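Local coordinates for protein cellulase (Bacteroides salanitronis, PDB 6WQY) that probably hydrolyses internal glucosidic bonds of cellulose as a broad-specificity family 5 endoglucanase, this chain being the catalytic TIM-barrel part of a longer protein, at residues A[37-42]-A[345-350]; A[74-79]-A[118-123]; A[55-60]-A[361-366]. One frame throughout, in Å; residues are numbered along the deposited sequence.

Contact 1: residues A[37-42]-A[345-350]; sequences LGNQLD and WDAGGD
Gly38 and Ala347 bring the two backbones closest, their CA atoms 4.2 Å apart, and a single direct hydrogen bond spans the gap, from Gly38 N to Asp346 O at 2.9 Å with a bent N-H...O angle of 137°. Gly38 also lies over one face of Trp345: its CA stands 4.0 Å from the centroid of the six-membered ring, a CH-pi contact. A side chain at this position would collide with the indole and with the carbonyl of Asp346, consistent with a glycine here. The tryptophan gets there because its CG is anti to the backbone N (chi1 178°), and its far corner then meets Asp42 tip to tip, OD2 lying 3.6 Å from CH2 at the ring edge. That carboxylate is held in turn by its own loop, OD2 accepting from Asn39 N with its syn lone pair and OD1 taking Gln40 N from above the carboxylate plane. In a TIM barrel such a meeting joins the first strand to the last, here 34-37 to 342-346, at the C-terminal mouth where family 5 enzymes carry their active site. Farther out, Asn39 CB rests 3.3 Å from Ala347 O, and one water bridges Asn39 ND2 to that same carbonyl. Asp346 OD1 accepts Gly348 N in an Asx turn and also binds His362, while its OD2 receives Trp35 NE1.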
ATOM      1  N   LEU A  37       4.512  -3.103   6.783  1.00  8.27           N
ATOM      2  CA  LEU A  37       4.527  -3.208   8.246  1.00  8.57           C
ATOM      3  C   LEU A  37       3.077  -3.220   8.736  1.00  8.26           C
ATOM      4  O   LEU A  37       2.513  -2.212   9.159  1.00  8.75           O
ATOM      5  CB  LEU A  37       5.300  -2.026   8.815  1.00  8.69           C
ATOM      6  CG  LEU A  37       5.493  -2.015  10.328  1.00  8.53           C
ATOM      7  CD1 LEU A  37       6.389  -3.139  10.775  1.00 10.76           C
ATOM      8  CD2 LEU A  37       6.026  -0.674  10.773  1.00 10.51           C
ATOM      9  N   GLY A  38       2.427  -4.386   8.611  1.00  7.80           N
ATOM     10  CA  GLY A  38       0.998  -4.483   8.846  1.00  8.20           C
ATOM     11  C   GLY A  38       0.638  -4.834  10.283  1.00  8.07           C
ATOM     12  O   GLY A  38       1.428  -5.377  11.047  1.00  8.57           O
ATOM     13  N   ASN A  39      -0.621  -4.551  10.631  1.00  8.65           N
ATOM     14  CA  ASN A  39      -1.111  -4.722  12.005  1.00  9.36           C
ATOM     15  C   ASN A  39      -0.166  -4.071  13.009  1.00  8.78           C
ATOM     16  O   ASN A  39       0.118  -4.613  14.074  1.00  9.61           O
ATOM     17  CB  ASN A  39      -1.387  -6.181  12.351  1.00 10.35           C
ATOM     18  CG  ASN A  39      -2.676  -6.701  11.746  1.00 11.00           C
ATOM     19  OD1 ASN A  39      -3.287  -6.057  10.921  1.00 12.11           O
ATOM     20  ND2 ASN A  39      -3.089  -7.891  12.175  1.00 12.90           N
ATOM     21  N   GLN A  40       0.294  -2.872  12.671  1.00  8.46           N
ATOM     22  CA  GLN A  40       1.334  -2.161  13.413  1.00  8.24           C
ATOM     23  C   GLN A  40       0.819  -0.745  13.671  1.00  8.29           C
ATOM     24  O   GLN A  40      -0.111  -0.576  14.470  1.00  8.56           O
ATOM     25  CB  GLN A  40       2.660  -2.264  12.668  1.00  8.58           C
ATOM     26  CG  GLN A  40       3.875  -1.991  13.537  1.00  8.51           C
ATOM     27  CD  GLN A  40       4.255  -3.169  14.409  1.00  8.10           C
ATOM     28  OE1 GLN A  40       4.226  -4.318  13.985  1.00  9.07           O
ATOM     29  NE2 GLN A  40       4.652  -2.882  15.639  1.00  9.43           N
ATOM     30  N   LEU A  41       1.354   0.285  13.001  1.00  8.24           N
ATOM     31  CA  LEU A  41       0.811   1.630  13.211  1.00  8.43           C
ATOM     32  C   LEU A  41      -0.599   1.777  12.653  1.00  7.99           C
ATOM     33  O   LEU A  41      -1.278   2.769  12.963  1.00  8.82           O
ATOM     34  CB  LEU A  41       1.742   2.706  12.667  1.00  8.49           C
ATOM     35  CG  LEU A  41       3.103   2.786  13.343  1.00  9.67           C
ATOM     36  CD1 LEU A  41       3.988   3.839  12.698  1.00 11.03           C
ATOM     37  CD2 LEU A  41       2.980   3.070  14.826  1.00 14.99           C
ATOM     38  N   ASP A  42      -1.046   0.812  11.847  1.00  8.27           N
ATOM     39  CA  ASP A  42      -2.429   0.742  11.407  1.00  8.00           C
ATOM     40  C   ASP A  42      -3.380   0.223  12.484  1.00  8.00           C
ATOM     41  O   ASP A  42      -4.599   0.455  12.381  1.00  8.43           O
ATOM     42  CB  ASP A  42      -2.580  -0.107  10.127  1.00  8.51           C
ATOM     43  CG  ASP A  42      -1.784  -1.417  10.142  1.00  8.76           C
ATOM     44  OD1 ASP A  42      -0.589  -1.412  10.522  1.00  8.96           O
ATOM     45  OD2 ASP A  42      -2.373  -2.460   9.738  1.00 10.74           O
ATOM     46  N   TRP A 345       1.961  -8.053   1.965  1.00  7.98           N
ATOM     47  CA  TRP A 345       1.238  -7.708   3.190  1.00  8.13           C
ATOM     48  C   TRP A 345       1.679  -8.600   4.348  1.00  8.03           C
ATOM     49  O   TRP A 345       1.338  -9.788   4.389  1.00  9.34           O
ATOM     50  CB  TRP A 345      -0.276  -7.850   2.984  1.00  8.89           C
ATOM     51  CG  TRP A 345      -1.037  -7.538   4.242  1.00  8.89           C
ATOM     52  CD1 TRP A 345      -1.680  -8.415   5.043  1.00  9.37           C
ATOM     53  CD2 TRP A 345      -1.152  -6.261   4.875  1.00  8.40           C
ATOM     54  NE1 TRP A 345      -2.205  -7.772   6.139  1.00  9.61           N
ATOM     55  CE2 TRP A 345      -1.891  -6.440   6.059  1.00  9.19           C
ATOM     56  CE3 TRP A 345      -0.728  -4.971   4.537  1.00  8.77           C
ATOM     57  CZ2 TRP A 345      -2.194  -5.380   6.914  1.00 10.16           C
ATOM     58  CZ3 TRP A 345      -1.017  -3.929   5.391  1.00  9.48           C
ATOM     59  CH2 TRP A 345      -1.747  -4.138   6.560  1.00 10.45           C
ATOM     60  N   ASP A 346       2.386  -8.022   5.316  1.00  8.84           N
ATOM     61  CA  ASP A 346       2.892  -8.771   6.475  1.00  9.12           C
ATOM     62  C   ASP A 346       2.211  -8.246   7.741  1.00  8.92           C
ATOM     63  O   ASP A 346       2.632  -7.251   8.343  1.00  9.21           O
ATOM     64  CB  ASP A 346       4.417  -8.685   6.568  1.00  9.50           C
ATOM     65  CG  ASP A 346       4.998  -9.629   7.591  1.00 10.11           C
ATOM     66  OD1 ASP A 346       4.431  -9.728   8.700  1.00 10.50           O
ATOM     67  OD2 ASP A 346       6.035 -10.272   7.287  1.00 10.67           O
ATOM     68  N   ALA A 347       1.163  -8.952   8.183  1.00  9.58           N
ATOM     69  CA  ALA A 347       0.426  -8.571   9.378  1.00 10.18           C
ATOM     70  C   ALA A 347       1.125  -9.018  10.651  1.00 10.34           C
ATOM     71  O   ALA A 347       0.630  -8.739  11.734  1.00 11.16           O
ATOM     72  CB  ALA A 347      -0.990  -9.171   9.335  1.00 11.49           C
ATOM     73  N   GLY A 348       2.254  -9.719  10.554  1.00 11.09           N
ATOM     74  CA  GLY A 348       2.964 -10.117  11.757  1.00 12.52           C
ATOM     75  C   GLY A 348       2.159 -11.110  12.564  1.00 13.24           C
ATOM     76  O   GLY A 348       1.536 -12.039  12.030  1.00 13.29           O
ATOM     77  N   GLY A 349       2.175 -10.917  13.876  1.00 13.76           N
ATOM     78  CA  GLY A 349       1.648 -11.937  14.757  1.00 15.10           C
ATOM     79  C   GLY A 349       2.702 -12.986  15.064  1.00 24.42           C
ATOM     80  O   GLY A 349       3.904 -12.773  14.880  1.00 35.09           O
ATOM     81  N   ASP A 350       2.235 -14.149  15.522  1.00 17.60           N
ATOM     82  CA  ASP A 350       3.127 -15.207  15.995  1.00 23.31           C
ATOM     83  C   ASP A 350       3.389 -16.292  14.960  1.00 32.67           C
ATOM     84  O   ASP A 350       4.067 -17.277  15.273  1.00 47.11           O
ATOM     85  CB  ASP A 350       2.600 -15.830  17.301  1.00 25.81           C
ATOM     86  CG  ASP A 350       1.302 -16.602  17.114  1.00 20.23           C
ATOM     87  OD1 ASP A 350       0.849 -16.795  15.971  1.00 20.79           O
ATOM     88  OD2 ASP A 350       0.719 -17.023  18.144  1.00 22.79           O
TER
HETATM   89  O   HOH W   1      -1.049  -9.613  13.825  1.00 15.41           O

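Contact 2: residues A[74-79]-A[118-123]; sequences SVRIPV and NIHHDG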
ATOM      1  N   SER A  74      11.837  -1.555  -0.322  1.00  9.20           N
ATOM      2  CA  SER A  74      10.919  -0.517   0.109  1.00  9.07           C
ATOM      3  C   SER A  74       9.961  -1.075   1.154  1.00  9.11           C
ATOM      4  O   SER A  74       9.587  -2.247   1.094  1.00  9.50           O
ATOM      5  CB  SER A  74      10.089  -0.019  -1.085  1.00  9.37           C
ATOM      6  OG  SER A  74      10.925   0.433  -2.140  1.00 10.03           O
ATOM      7  N   VAL A  75       9.523  -0.221   2.079  1.00  8.68           N
ATOM      8  CA  VAL A  75       8.554  -0.613   3.099  1.00  8.33           C
ATOM      9  C   VAL A  75       7.381   0.345   3.086  1.00  8.65           C
ATOM     10  O   VAL A  75       7.566   1.566   3.191  1.00 10.61           O
ATOM     11  CB  VAL A  75       9.194  -0.636   4.498  1.00  8.95           C
ATOM     12  CG1 VAL A  75       8.176  -1.000   5.548  1.00 10.51           C
ATOM     13  CG2 VAL A  75      10.341  -1.617   4.524  1.00 11.62           C
ATOM     14  N   ARG A  76       6.168  -0.203   3.037  1.00  7.71           N
ATOM     15  CA  ARG A  76       4.963   0.578   3.263  1.00  7.85           C
ATOM     16  C   ARG A  76       4.616   0.486   4.735  1.00  7.60           C
ATOM     17  O   ARG A  76       4.581  -0.608   5.317  1.00  8.22           O
ATOM     18  CB  ARG A  76       3.831   0.069   2.377  1.00  7.77           C
ATOM     19  CG  ARG A  76       2.507   0.819   2.517  1.00  8.23           C
ATOM     20  CD  ARG A  76       1.602   0.500   1.353  1.00  7.64           C
ATOM     21  NE  ARG A  76       0.258   1.060   1.392  1.00  7.93           N
ATOM     22  CZ  ARG A  76      -0.815   0.453   1.878  1.00  7.13           C
ATOM     23  NH1 ARG A  76      -0.727  -0.700   2.522  1.00  7.86           N
ATOM     24  NH2 ARG A  76      -1.997   1.033   1.706  1.00  8.22           N
ATOM     25  N   ILE A  77       4.398   1.650   5.333  1.00  7.66           N
ATOM     26  CA  ILE A  77       4.125   1.830   6.751  1.00  8.22           C
ATOM     27  C   ILE A  77       2.704   2.381   6.838  1.00  7.61           C
ATOM     28  O   ILE A  77       2.495   3.609   6.844  1.00  8.49           O
ATOM     29  CB  ILE A  77       5.133   2.813   7.378  1.00  8.56           C
ATOM     30  CG1 ILE A  77       6.579   2.337   7.197  1.00  9.57           C
ATOM     31  CG2 ILE A  77       4.814   3.024   8.855  1.00  8.87           C
ATOM     32  CD1 ILE A  77       7.615   3.426   7.381  1.00 11.33           C
ATOM     33  N   PRO A  78       1.691   1.526   6.902  1.00  7.85           N
ATOM     34  CA  PRO A  78       0.326   2.020   7.105  1.00  8.17           C
ATOM     35  C   PRO A  78       0.236   2.699   8.461  1.00  7.56           C
ATOM     36  O   PRO A  78       0.754   2.185   9.458  1.00  8.71           O
ATOM     37  CB  PRO A  78      -0.531   0.756   7.037  1.00 10.15           C
ATOM     38  CG  PRO A  78       0.364  -0.377   7.081  1.00 13.13           C
ATOM     39  CD  PRO A  78       1.748   0.065   6.759  1.00  7.97           C
ATOM     40  N   VAL A  79      -0.453   3.846   8.509  1.00  7.43           N
ATOM     41  CA  VAL A  79      -0.607   4.586   9.760  1.00  7.71           C
ATOM     42  C   VAL A  79      -2.080   4.940   9.933  1.00  7.59           C
ATOM     43  O   VAL A  79      -2.652   5.655   9.103  1.00  7.66           O
ATOM     44  CB  VAL A  79       0.229   5.877   9.808  1.00  8.01           C
ATOM     45  CG1 VAL A  79       0.026   6.555  11.167  1.00  8.51           C
ATOM     46  CG2 VAL A  79       1.697   5.598   9.561  1.00  9.04           C
ATOM     47  N   ASN A 118       0.990   6.676   5.075  1.00  7.58           N
ATOM     48  CA  ASN A 118      -0.342   6.986   4.561  1.00  7.63           C
ATOM     49  C   ASN A 118      -1.276   7.405   5.703  1.00  7.64           C
ATOM     50  O   ASN A 118      -0.864   7.624   6.845  1.00  8.24           O
ATOM     51  CB  ASN A 118      -0.909   5.807   3.744  1.00  8.19           C
ATOM     52  CG  ASN A 118      -1.390   4.659   4.618  1.00  7.94           C
ATOM     53  OD1 ASN A 118      -1.262   4.706   5.846  1.00  8.04           O
ATOM     54  ND2 ASN A 118      -1.929   3.632   3.990  1.00  8.25           N
ATOM     55  N   ILE A 119      -2.549   7.572   5.343  1.00  7.60           N
ATOM     56  CA  ILE A 119      -3.688   7.563   6.261  1.00  7.74           C
ATOM     57  C   ILE A 119      -4.424   6.250   6.015  1.00  7.89           C
ATOM     58  O   ILE A 119      -4.880   5.998   4.891  1.00  8.72           O
ATOM     59  CB  ILE A 119      -4.600   8.778   6.032  1.00  8.29           C
ATOM     60  CG1 ILE A 119      -3.878  10.077   6.388  1.00  9.03           C
ATOM     61  CG2 ILE A 119      -5.896   8.614   6.815  1.00  9.47           C
ATOM     62  CD1 ILE A 119      -4.687  11.336   6.104  1.00  9.94           C
ATOM     63  N   HIS A 120      -4.532   5.403   7.049  1.00  7.88           N
ATOM     64  CA  HIS A 120      -4.947   4.018   6.831  1.00  7.52           C
ATOM     65  C   HIS A 120      -6.364   3.803   7.339  1.00  7.99           C
ATOM     66  O   HIS A 120      -7.329   4.128   6.618  1.00  8.26           O
ATOM     67  CB  HIS A 120      -3.892   3.043   7.372  1.00  7.84           C
ATOM     68  CG  HIS A 120      -3.938   1.695   6.746  1.00  7.36           C
ATOM     69  ND1 HIS A 120      -3.361   1.430   5.517  1.00  7.95           N
ATOM     70  CD2 HIS A 120      -4.470   0.534   7.198  1.00  8.29           C
ATOM     71  CE1 HIS A 120      -3.525   0.140   5.266  1.00  7.85           C
ATOM     72  NE2 HIS A 120      -4.201  -0.426   6.259  1.00  8.06           N
ATOM     73  N   HIS A 121      -6.570   3.227   8.536  1.00  7.87           N
ATOM     74  CA  HIS A 121      -7.933   2.832   8.935  1.00  8.04           C
ATOM     75  C   HIS A 121      -8.832   4.002   9.320  1.00  8.19           C
ATOM     76  O   HIS A 121     -10.023   3.781   9.552  1.00  8.61           O
ATOM     77  CB  HIS A 121      -7.911   1.746   9.994  1.00  8.41           C
ATOM     78  CG  HIS A 121      -7.471   0.422   9.470  1.00  8.25           C
ATOM     79  ND1 HIS A 121      -7.889  -0.073   8.252  1.00  9.14           N
ATOM     80  CD2 HIS A 121      -6.645  -0.513  10.009  1.00  8.37           C
ATOM     81  CE1 HIS A 121      -7.340  -1.265   8.077  1.00  9.04           C
ATOM     82  NE2 HIS A 121      -6.583  -1.561   9.128  1.00  8.70           N
ATOM     83  N   ASP A 122      -8.328   5.232   9.318  1.00  8.25           N
ATOM     84  CA  ASP A 122      -9.237   6.374   9.358  1.00  8.44           C
ATOM     85  C   ASP A 122     -10.306   6.266   8.287  1.00  8.16           C
ATOM     86  O   ASP A 122     -11.417   6.765   8.466  1.00  9.09           O
ATOM     87  CB  ASP A 122      -8.466   7.674   9.127  1.00  8.63           C
ATOM     88  CG  ASP A 122      -7.395   7.924  10.166  1.00  8.49           C
ATOM     89  OD1 ASP A 122      -6.466   7.084  10.253  1.00  9.40           O
ATOM     90  OD2 ASP A 122      -7.466   8.968  10.869  1.00  9.75           O
ATOM     91  N   GLY A 123      -9.978   5.651   7.153  1.00  8.35           N
ATOM     92  CA  GLY A 123     -10.905   5.461   6.070  1.00  9.02           C
ATOM     93  C   GLY A 123     -11.618   4.134   6.062  1.00  9.13           C
ATOM     94  O   GLY A 123     -12.321   3.847   5.080  1.00 11.61           O
TER
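Asn118 and Val79 are joined by the straighter of two hydrogen bonds between these segments. Val79 N reaches Asn118 OD1 at 2.9 Å with an N-H...O angle of 165°, whereas His120 N reaches Val79 O at 2.8 Å with a more bent angle of 132°. Ile119 CA adds a weaker C-H...O contact to the same oxygen. With its CG between the backbone N and the carbonyl carbon (chi1 76°), the asparagine presents OD1 to Val79 and ND2 to His120, whose ND1 accepts at 3.0 Å with the donor almost exactly in the plane of the imidazole.

The nonpolar share belongs to Pro78, whose CB sits over one face of His120, 3.5 Å from the ring centroid, in a CH-pi contact. The imidazole is therefore gripped at its edge by the asparagine and on a face by the proline.

Charge enters with Arg76. Its chain runs extended from CG to NE and places NH2 at the edge of His120, while Asn118 ND2 stands over one face of the guanidinium, 3.5 Å from NH2. Those two donors do not bond to each other; both turn to Glu170 OE2, NH2 in a salt bridge, while NH1 forms another with Glu309 and a hydrogen bond with Asn36 OD1. A leucine in place of Asn118 would probably leave Val79 N without its acceptor and His120 freer to rotate.

At the C-terminal ends of barrel strands 74-77 and 114-118, the region that holds the active site in family 5 enzymes, the chemistry implies mutual positioning: Asn118 bonds the loop at Val79 through its oxygen and is likely to position His120 and Glu170 through its nitrogen, while Arg76 ties Glu170 to Glu309.

Contact 3: residues A[55-60]-A[361-366]; sequences GNAAAT and NHATGE
An amide laid flat on an imidazole distinguishes this contact: the side-chain plane of Asn56 is only 10° from that of the His362 ring, with OD1 3.5 Å above it and displaced toward the rim. Both groups are held by partners beyond the stack. Asn56 ND2 donates to Asn39 O and Ala347 O, and His362 ND1 bonds to Gln40 OE1 while NE2 is held as well, which together should fix the rotation of each plane. A water also links the residues, donating to Asn56 OD1 at 2.7 Å and accepting from the backbone N of His362.

The one direct hydrogen bond between the segments is 2.7 Å long: Thr60 OG1, set between its backbone N and carbonyl carbon (chi1 60°), donates to Ala363 O. Between these two ends, Ala57 CB packs on Ala363 CB at 3.8 Å. The carbonyl of His362 is buried without a conventional donor, though Ala59 CA points a nearly straight C-H at its oxygen across 3.4 Å. Asn361 OD1 closes an Asx turn, accepting Ala363 N, and takes Thr364 N from the opposite face of its amide plane.

Thr60 also N-caps helix 61-70, its OG1 accepting from Leu63 N, so the start of that helix is bonded to the loop leading from strand 342-346 to helix 371-383.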
ATOM      1  N   GLY A  55      -1.472  -7.912  17.886  1.00 10.51           N
ATOM      2  CA  GLY A  55      -0.631  -9.078  17.798  1.00 11.59           C
ATOM      3  C   GLY A  55       0.846  -8.847  17.583  1.00 10.69           C
ATOM      4  O   GLY A  55       1.594  -9.837  17.508  1.00 12.89           O
ATOM      5  N   ASN A  56       1.297  -7.601  17.495  1.00  9.72           N
ATOM      6  CA  ASN A  56       2.710  -7.299  17.309  1.00  9.94           C
ATOM      7  C   ASN A  56       3.253  -6.482  18.469  1.00  9.87           C
ATOM      8  O   ASN A  56       2.563  -5.618  19.007  1.00 11.27           O
ATOM      9  CB  ASN A  56       2.929  -6.519  16.015  1.00  9.99           C
ATOM     10  CG  ASN A  56       2.681  -7.364  14.807  1.00 10.19           C
ATOM     11  OD1 ASN A  56       3.313  -8.410  14.652  1.00 11.59           O
ATOM     12  ND2 ASN A  56       1.747  -6.961  13.968  1.00 10.02           N
ATOM     13  N   ALA A  57       4.492  -6.763  18.853  1.00  9.81           N
ATOM     14  CA  ALA A  57       5.254  -5.857  19.698  1.00 10.01           C
ATOM     15  C   ALA A  57       5.756  -4.693  18.848  1.00  9.29           C
ATOM     16  O   ALA A  57       5.685  -4.714  17.618  1.00  9.90           O
ATOM     17  CB  ALA A  57       6.400  -6.594  20.383  1.00 12.22           C
ATOM     18  N   ALA A  58       6.267  -3.664  19.517  1.00 10.57           N
ATOM     19  CA  ALA A  58       6.663  -2.441  18.835  1.00 10.83           C
ATOM     20  C   ALA A  58       7.765  -2.694  17.817  1.00 10.27           C
ATOM     21  O   ALA A  58       8.723  -3.427  18.068  1.00 11.32           O
ATOM     22  CB  ALA A  58       7.130  -1.411  19.860  1.00 12.78           C
ATOM     23  N   ALA A  59       7.638  -2.050  16.659  1.00  9.87           N
ATOM     24  CA  ALA A  59       8.630  -2.172  15.594  1.00 10.23           C
ATOM     25  C   ALA A  59       9.941  -1.516  16.005  1.00 10.25           C
ATOM     26  O   ALA A  59       9.960  -0.559  16.788  1.00 10.79           O
ATOM     27  CB  ALA A  59       8.103  -1.541  14.307  1.00 10.99           C
ATOM     28  N   THR A  60      11.046  -2.018  15.438  1.00 10.77           N
ATOM     29  CA  THR A  60      12.386  -1.623  15.840  1.00 11.70           C
ATOM     30  C   THR A  60      13.291  -1.443  14.626  1.00 10.29           C
ATOM     31  O   THR A  60      13.006  -1.925  13.528  1.00 10.98           O
ATOM     32  CB  THR A  60      13.021  -2.732  16.682  1.00 12.77           C
ATOM     33  OG1 THR A  60      13.069  -3.915  15.856  1.00 12.99           O
ATOM     34  CG2 THR A  60      12.231  -2.994  17.950  1.00 13.65           C
ATOM     35  N   ASN A 361       9.182 -11.586  12.614  1.00 10.10           N
ATOM     36  CA  ASN A 361       8.736 -10.974  13.860  1.00  9.85           C
ATOM     37  C   ASN A 361       8.994  -9.469  13.756  1.00 10.00           C
ATOM     38  O   ASN A 361      10.115  -9.042  13.457  1.00 10.19           O
ATOM     39  CB  ASN A 361       9.487 -11.592  15.041  1.00 11.22           C
ATOM     40  CG  ASN A 361       9.006 -11.063  16.371  1.00 10.92           C
ATOM     41  OD1 ASN A 361       9.204  -9.886  16.679  1.00 12.35           O
ATOM     42  ND2 ASN A 361       8.375 -11.910  17.161  1.00 14.62           N
ATOM     43  N   HIS A 362       7.945  -8.651  13.963  1.00  9.54           N
ATOM     44  CA  HIS A 362       8.042  -7.225  13.707  1.00  9.64           C
ATOM     45  C   HIS A 362       8.903  -6.485  14.723  1.00  9.66           C
ATOM     46  O   HIS A 362       9.247  -5.323  14.484  1.00 10.22           O
ATOM     47  CB  HIS A 362       6.651  -6.589  13.665  1.00  9.35           C
ATOM     48  CG  HIS A 362       5.841  -6.952  12.461  1.00  8.56           C
ATOM     49  ND1 HIS A 362       4.711  -6.235  12.122  1.00  9.02           N
ATOM     50  CD2 HIS A 362       5.968  -7.922  11.520  1.00  9.48           C
ATOM     51  CE1 HIS A 362       4.170  -6.749  11.032  1.00  9.48           C
ATOM     52  NE2 HIS A 362       4.913  -7.774  10.645  1.00  9.15           N
ATOM     53  N   ALA A 363       9.253  -7.122  15.834  1.00 10.32           N
ATOM     54  CA  ALA A 363      10.096  -6.499  16.839  1.00 11.92           C
ATOM     55  C   ALA A 363      11.523  -7.023  16.837  1.00 12.41           C
ATOM     56  O   ALA A 363      12.465  -6.241  17.018  1.00 14.22           O
ATOM     57  CB  ALA A 363       9.493  -6.704  18.234  1.00 13.11           C
ATOM     58  N   THR A 364      11.734  -8.328  16.656  1.00 11.70           N
ATOM     59  CA  THR A 364      13.100  -8.852  16.652  1.00 12.06           C
ATOM     60  C   THR A 364      13.713  -8.881  15.262  1.00 12.21           C
ATOM     61  O   THR A 364      14.938  -8.948  15.141  1.00 13.14           O
ATOM     62  CB  THR A 364      13.143 -10.285  17.199  1.00 12.43           C
ATOM     63  OG1 THR A 364      12.432 -11.132  16.294  1.00 12.41           O
ATOM     64  CG2 THR A 364      12.534 -10.369  18.585  1.00 15.17           C
ATOM     65  N   GLY A 365      12.902  -8.864  14.218  1.00 11.00           N
ATOM     66  CA  GLY A 365      13.399  -9.000  12.870  1.00 12.05           C
ATOM     67  C   GLY A 365      13.740 -10.410  12.445  1.00 10.76           C
ATOM     68  O   GLY A 365      14.191 -10.608  11.309  1.00 12.46           O
ATOM     69  N   GLU A 366      13.522 -11.403  13.307  1.00 11.18           N
ATOM     70  CA  GLU A 366      13.817 -12.772  12.934  1.00 11.25           C
ATOM     71  C   GLU A 366      12.826 -13.274  11.901  1.00 10.51           C
ATOM     72  O   GLU A 366      11.623 -13.005  11.979  1.00 11.05           O
ATOM     73  CB  GLU A 366      13.757 -13.681  14.156  1.00 12.41           C
ATOM     74  CG  GLU A 366      14.859 -13.414  15.158  1.00 14.34           C
ATOM     75  CD  GLU A 366      16.225 -13.882  14.684  1.00 16.85           C
ATOM     76  OE1 GLU A 366      16.299 -14.702  13.747  1.00 19.68           O
ATOM     77  OE2 GLU A 366      17.238 -13.432  15.264  1.00 23.84           O
TER
HETATM   78  O   HOH W   2       5.608  -9.740  15.173  1.00 12.07           O
HETATM   79  O   HOH W   3       6.049  -9.025  17.809  1.00 14.80           O

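How the contacts relate
All three contacts belong to one TIM barrel. Along the chain the first segments run 37-42, 55-60, 74-79; segment 118-123 follows, and the mates of contacts 1 and 3 come some 300 residues later, so those two contacts interlock while contact 2 falls within the span of both. Contact 1 is central: its centre lies about 11 Å from that of contact 2 and about 9 Å from that of contact 3. Leu37 N probably bonds to Arg76 O between adjacent strands, and contacts 1 and 3 touch through the imidazole of His362. Contacts 2 and 3, with centres about 17 Å apart, do not touch. The series thus leads from the barrel mouth outward, tying the loops after the first barrel strand to those after the last.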